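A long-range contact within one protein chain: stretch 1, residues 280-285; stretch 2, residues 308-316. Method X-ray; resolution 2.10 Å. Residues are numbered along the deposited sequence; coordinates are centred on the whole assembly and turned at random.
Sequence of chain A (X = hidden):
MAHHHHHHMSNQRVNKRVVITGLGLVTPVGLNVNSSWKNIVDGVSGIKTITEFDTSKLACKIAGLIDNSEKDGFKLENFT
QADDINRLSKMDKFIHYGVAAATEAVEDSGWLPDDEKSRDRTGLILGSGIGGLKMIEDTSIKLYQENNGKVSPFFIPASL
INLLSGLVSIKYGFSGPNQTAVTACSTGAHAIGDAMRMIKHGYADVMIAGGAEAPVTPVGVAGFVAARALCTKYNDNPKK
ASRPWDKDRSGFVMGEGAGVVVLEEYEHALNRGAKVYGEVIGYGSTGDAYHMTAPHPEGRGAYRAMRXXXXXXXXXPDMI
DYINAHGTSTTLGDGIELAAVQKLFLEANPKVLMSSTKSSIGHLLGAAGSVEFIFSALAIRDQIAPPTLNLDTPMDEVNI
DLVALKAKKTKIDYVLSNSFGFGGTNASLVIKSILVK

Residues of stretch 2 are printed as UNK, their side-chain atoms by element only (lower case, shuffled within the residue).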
ATOM      1  N   VAL A 280       1.653 -22.174  -3.087  1.00 12.00           N
ATOM      2  CA  VAL A 280       0.548 -21.224  -3.016  1.00 11.70           C
ATOM      3  C   VAL A 280      -0.243 -21.407  -4.294  1.00 11.85           C
ATOM      4  O   VAL A 280       0.261 -21.158  -5.372  1.00 12.18           O
ATOM      5  CB  VAL A 280       1.037 -19.764  -2.922  1.00 11.33           C
ATOM      6  CG1 VAL A 280      -0.122 -18.826  -2.635  1.00 10.92           C
ATOM      7  CG2 VAL A 280       2.073 -19.631  -1.830  1.00 11.32           C
ATOM      8  N   ILE A 281      -1.464 -21.896  -4.170  1.00 11.91           N
ATOM      9  CA  ILE A 281      -2.232 -22.287  -5.331  1.00 12.28           C
ATOM     10  C   ILE A 281      -3.495 -21.470  -5.549  1.00 11.63           C
ATOM     11  O   ILE A 281      -4.065 -21.523  -6.624  1.00 12.13           O
ATOM     12  CB  ILE A 281      -2.612 -23.801  -5.312  1.00 13.11           C
ATOM     13  CG1 ILE A 281      -3.333 -24.216  -4.027  1.00 13.13           C
ATOM     14  CG2 ILE A 281      -1.397 -24.666  -5.542  1.00 13.75           C
ATOM     15  CD1 ILE A 281      -3.987 -25.585  -4.161  1.00 14.00           C
ATOM     16  N   GLY A 282      -3.954 -20.758  -4.538  1.00 10.89           N
ATOM     17  CA  GLY A 282      -5.178 -19.992  -4.668  1.00 10.32           C
ATOM     18  C   GLY A 282      -5.153 -18.699  -3.914  1.00  9.50           C
ATOM     19  O   GLY A 282      -4.626 -18.630  -2.786  1.00  9.25           O
ATOM     20  N   TYR A 283      -5.790 -17.691  -4.519  1.00  9.00           N
ATOM     21  CA  TYR A 283      -5.865 -16.338  -3.965  1.00  8.35           C
ATOM     22  C   TYR A 283      -7.207 -15.711  -4.356  1.00  8.31           C
ATOM     23  O   TYR A 283      -7.507 -15.590  -5.554  1.00  8.53           O
ATOM     24  CB  TYR A 283      -4.749 -15.468  -4.531  1.00  8.10           C
ATOM     25  CG  TYR A 283      -4.670 -13.987  -4.134  1.00  7.55           C
ATOM     26  CD1 TYR A 283      -5.116 -13.511  -2.906  1.00  7.27           C
ATOM     27  CD2 TYR A 283      -4.039 -13.075  -4.987  1.00  7.49           C
ATOM     28  CE1 TYR A 283      -4.980 -12.183  -2.563  1.00  6.91           C
ATOM     29  CE2 TYR A 283      -3.870 -11.744  -4.637  1.00  7.07           C
ATOM     30  CZ  TYR A 283      -4.336 -11.298  -3.436  1.00  6.81           C
ATOM     31  OH  TYR A 283      -4.163  -9.963  -3.120  1.00  6.41           O
ATOM     32  N   GLY A 284      -7.980 -15.344  -3.343  1.00  7.93           N
ATOM     33  CA  GLY A 284      -9.241 -14.637  -3.520  1.00  8.05           C
ATOM     34  C   GLY A 284      -9.131 -13.249  -2.899  1.00  7.56           C
ATOM     35  O   GLY A 284      -8.578 -13.094  -1.805  1.00  7.44           O
ATOM     36  N   SER A 285      -9.652 -12.245  -3.588  1.00  7.49           N
ATOM     37  CA  SER A 285      -9.599 -10.863  -3.138  1.00  7.08           C
ATOM     38  C   SER A 285     -10.878 -10.126  -3.538  1.00  7.30           C
ATOM     39  O   SER A 285     -11.143  -9.961  -4.713  1.00  7.55           O
ATOM     40  CB  SER A 285      -8.390 -10.145  -3.753  1.00  6.88           C
ATOM     41  OG  SER A 285      -8.367  -8.791  -3.337  1.00  6.64           O
ATOM     42  N   UNK A 308     -13.588 -17.980  -4.308  1.00 10.78           N
ATOM     43  CA  UNK A 308     -12.692 -17.655  -5.419  1.00 10.72           C
ATOM     44  C   UNK A 308     -11.273 -18.214  -5.228  1.00 10.24           C
ATOM     45  O   UNK A 308     -10.621 -18.571  -6.181  1.00 10.11           O
ATOM     46  o   UNK A 308     -14.918 -16.215  -6.289  1.00 11.57           O
ATOM     47  c   UNK A 308     -13.910 -15.503  -6.032  1.00 10.99           C
ATOM     48  o   UNK A 308     -13.887 -14.262  -6.095  1.00 11.15           O
ATOM     49  c   UNK A 308     -12.585 -16.145  -5.583  1.00 10.48           C
ATOM     50  N   UNK A 309     -10.813 -18.267  -3.992  1.00  9.83           N
ATOM     51  CA  UNK A 309      -9.465 -18.749  -3.727  1.00  9.81           C
ATOM     52  C   UNK A 309      -9.366 -20.214  -4.134  1.00 10.52           C
ATOM     53  O   UNK A 309      -8.402 -20.629  -4.761  1.00 10.54           O
ATOM     54  c   UNK A 309      -9.105 -18.553  -2.269  1.00  9.45           C
ATOM     55  N   UNK A 310     -10.440 -20.952  -3.878  1.00 11.22           N
ATOM     56  CA  UNK A 310     -10.527 -22.374  -4.237  1.00 12.07           C
ATOM     57  C   UNK A 310     -10.736 -22.595  -5.715  1.00 12.60           C
ATOM     58  O   UNK A 310     -10.122 -23.486  -6.295  1.00 12.93           O
ATOM     59  c   UNK A 310     -11.208 -23.214  -1.961  1.00 12.38           C
ATOM     60  c   UNK A 310     -11.613 -23.054  -3.413  1.00 12.48           C
ATOM     61  c   UNK A 310     -13.810 -23.078  -0.981  1.00 13.07           C
ATOM     62  s   UNK A 310     -12.407 -24.152  -1.018  1.00 13.08           S
ATOM     63  N   UNK A 311     -11.567 -21.756  -6.336  1.00 12.71           N
ATOM     64  CA  UNK A 311     -11.696 -21.800  -7.783  1.00 13.38           C
ATOM     65  C   UNK A 311     -10.359 -21.484  -8.472  1.00 13.19           C
ATOM     66  O   UNK A 311      -9.970 -22.142  -9.434  1.00 13.58           O
ATOM     67  c   UNK A 311     -14.245 -21.283  -7.916  1.00 14.07           C
ATOM     68  c   UNK A 311     -15.231 -20.182  -8.301  1.00 14.17           C
ATOM     69  c   UNK A 311     -12.812 -20.854  -8.273  1.00 13.49           C
ATOM     70  c   UNK A 311     -14.666 -22.604  -8.595  1.00 15.05           C
ATOM     71  N   UNK A 312      -9.680 -20.473  -7.977  1.00 12.74           N
ATOM     72  CA  UNK A 312      -8.373 -20.052  -8.490  1.00 12.89           C
ATOM     73  C   UNK A 312      -7.386 -21.246  -8.359  1.00 13.35           C
ATOM     74  O   UNK A 312      -6.629 -21.522  -9.280  1.00 13.42           O
ATOM     75  c   UNK A 312      -6.570 -18.230  -8.218  1.00 12.34           C
ATOM     76  o   UNK A 312      -5.690 -17.834  -7.412  1.00 12.09           O
ATOM     77  c   UNK A 312      -7.891 -18.812  -7.702  1.00 12.18           C
ATOM     78  o   UNK A 312      -6.408 -18.179  -9.426  1.00 12.91           O
ATOM     79  N   UNK A 313      -7.473 -21.979  -7.246  1.00 13.64           N
ATOM     80  CA  UNK A 313      -6.659 -23.194  -7.004  1.00 14.15           C
ATOM     81  C   UNK A 313      -7.074 -24.446  -7.782  1.00 15.37           C
ATOM     82  O   UNK A 313      -6.360 -25.473  -7.753  1.00 15.57           O
ATOM     83  c   UNK A 313      -6.685 -23.512  -5.535  1.00 13.83           C
ATOM     84  N   UNK A 314      -8.216 -24.365  -8.477  1.00 15.97           N
ATOM     85  CA  UNK A 314      -8.867 -25.494  -9.104  1.00 17.30           C
ATOM     86  C   UNK A 314      -9.018 -26.677  -8.125  1.00 17.46           C
ATOM     87  O   UNK A 314      -8.792 -27.817  -8.472  1.00 18.06           O
ATOM     88  c   UNK A 314      -8.185 -25.883 -10.436  1.00 18.69           C
ATOM     89  o   UNK A 314      -6.863 -26.348 -10.178  1.00 20.27           O
ATOM     90  c   UNK A 314      -8.024 -24.679 -11.328  1.00 18.50           C
ATOM     91  N   UNK A 315      -9.444 -26.382  -6.899  1.00 16.92           N
ATOM     92  CA  UNK A 315      -9.861 -27.421  -5.968  1.00 17.27           C
ATOM     93  C   UNK A 315     -11.327 -27.245  -5.572  1.00 17.27           C
ATOM     94  O   UNK A 315     -11.947 -26.193  -5.836  1.00 16.66           O
ATOM     95  c   UNK A 315      -8.998 -27.424  -4.694  1.00 16.84           C
ATOM     96  c   UNK A 315      -9.224 -26.151  -3.863  1.00 16.05           C
ATOM     97  c   UNK A 315      -8.611 -26.250  -2.481  1.00 15.96           C
ATOM     98  c   UNK A 315      -7.532 -27.564  -5.044  1.00 16.80           C
ATOM     99  N   UNK A 316     -11.856 -28.271  -4.904  1.00 17.65           N
ATOM    100  CA  UNK A 316     -13.238 -28.274  -4.424  1.00 17.80           C
ATOM    101  C   UNK A 316     -13.211 -28.183  -2.893  1.00 17.37           C
ATOM    102  O   UNK A 316     -12.179 -28.432  -2.276  1.00 17.33           O
ATOM    103  c   UNK A 316     -14.197 -29.496  -6.442  1.00 19.35           C
ATOM    104  c   UNK A 316     -13.973 -29.526  -4.903  1.00 18.96           C
ATOM    105  o   UNK A 316     -13.192 -30.673  -4.586  1.00 19.46           O
TER
HETATM  106  O   HOH W   1     -11.290 -13.061  -6.084  1.00 17.03           O

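Position 308 has four side-chain atoms: two carbons, the second carrying two oxygens. Its CB points toward the strand and lies 4.2 Å from CA of G284. One of the oxygens accepts a hydrogen bond from water 1, which in turn accepts one from N of S285, 3.1 Å away. Two carbons ending in a carboxylate make this D308, and the oxygen bound to the water is OD2, at 2.9 Å.

Position 309 has a single side-chain carbon. It sits 3.6 Å from N of G284, and the CA atoms of the two residues are 4.1 Å apart. The residue is A309. Its carbonyl O also faces the strand, 3.3 Å from CA of G282 in a CA-H...O contact.

Position 310 carries an unbranched chain of two carbons, a sulfur and a terminal carbon. The CA-to-CB bond points away from the strand, and the side chain touches nothing on stretch 1. The sulfur inside a chain identifies M310.

Position 311 has four carbons, forked at the second. It makes no contact with stretch 1 and is exposed. A fork at the second carbon is that of leucine, so this is L311.

Position 312 again shows two carbons, the second carrying two oxygens. The CB points toward the strand, and one oxygen lies 2.9 Å from N of Y283. Four atoms could also suit asparagine if one terminal atom were nitrogen, but both are oxygens. The residue is D312. Its OD2 accepts the hydrogen bond from Y283 N, with an angle of 136° at the hydrogen.

Position 313 has one carbon, pointing toward the strand. It packs 3.7 Å from CD1 of I281 and 3.9 Å from CA of G282. This is A313. Its CA lies 3.1 Å from O of I281, a CA-H...O contact.

Position 314 has one carbon bearing an oxygen and a second carbon. It does not touch stretch 1. The branched hydroxyl side chain is that of T314. OG1 donates to O of A313 at 2.6 Å. Positive phi here closes the helix in a Schellman motif.

Position 315 has four carbons, forked at the first, with one arm two carbons long. The shorter arm comes within 4.2 Å of CD1 of I281. The pattern is that of I315, and the short arm is CG2.

Position 316 has one carbon bearing an oxygen and a carbon, as at 314. It is out of reach of the strand. It is T316.

The contact sets a helix against a strand running roughly antiparallel to it, at 145°, with the axes 5.6 Å apart. Such closeness depends on small residues. G282 and G284 have no side chains. An ideal CB on G282 would fall 2.1 Å from O of A309, a clash. The two alanines fit against the bare backbone. D312 adds the one direct hydrogen bond, water 1 links D308 to S285, and I281 covers A313 and I315 with its CD1.

Stretch 2 308-316: DAMLDATIT
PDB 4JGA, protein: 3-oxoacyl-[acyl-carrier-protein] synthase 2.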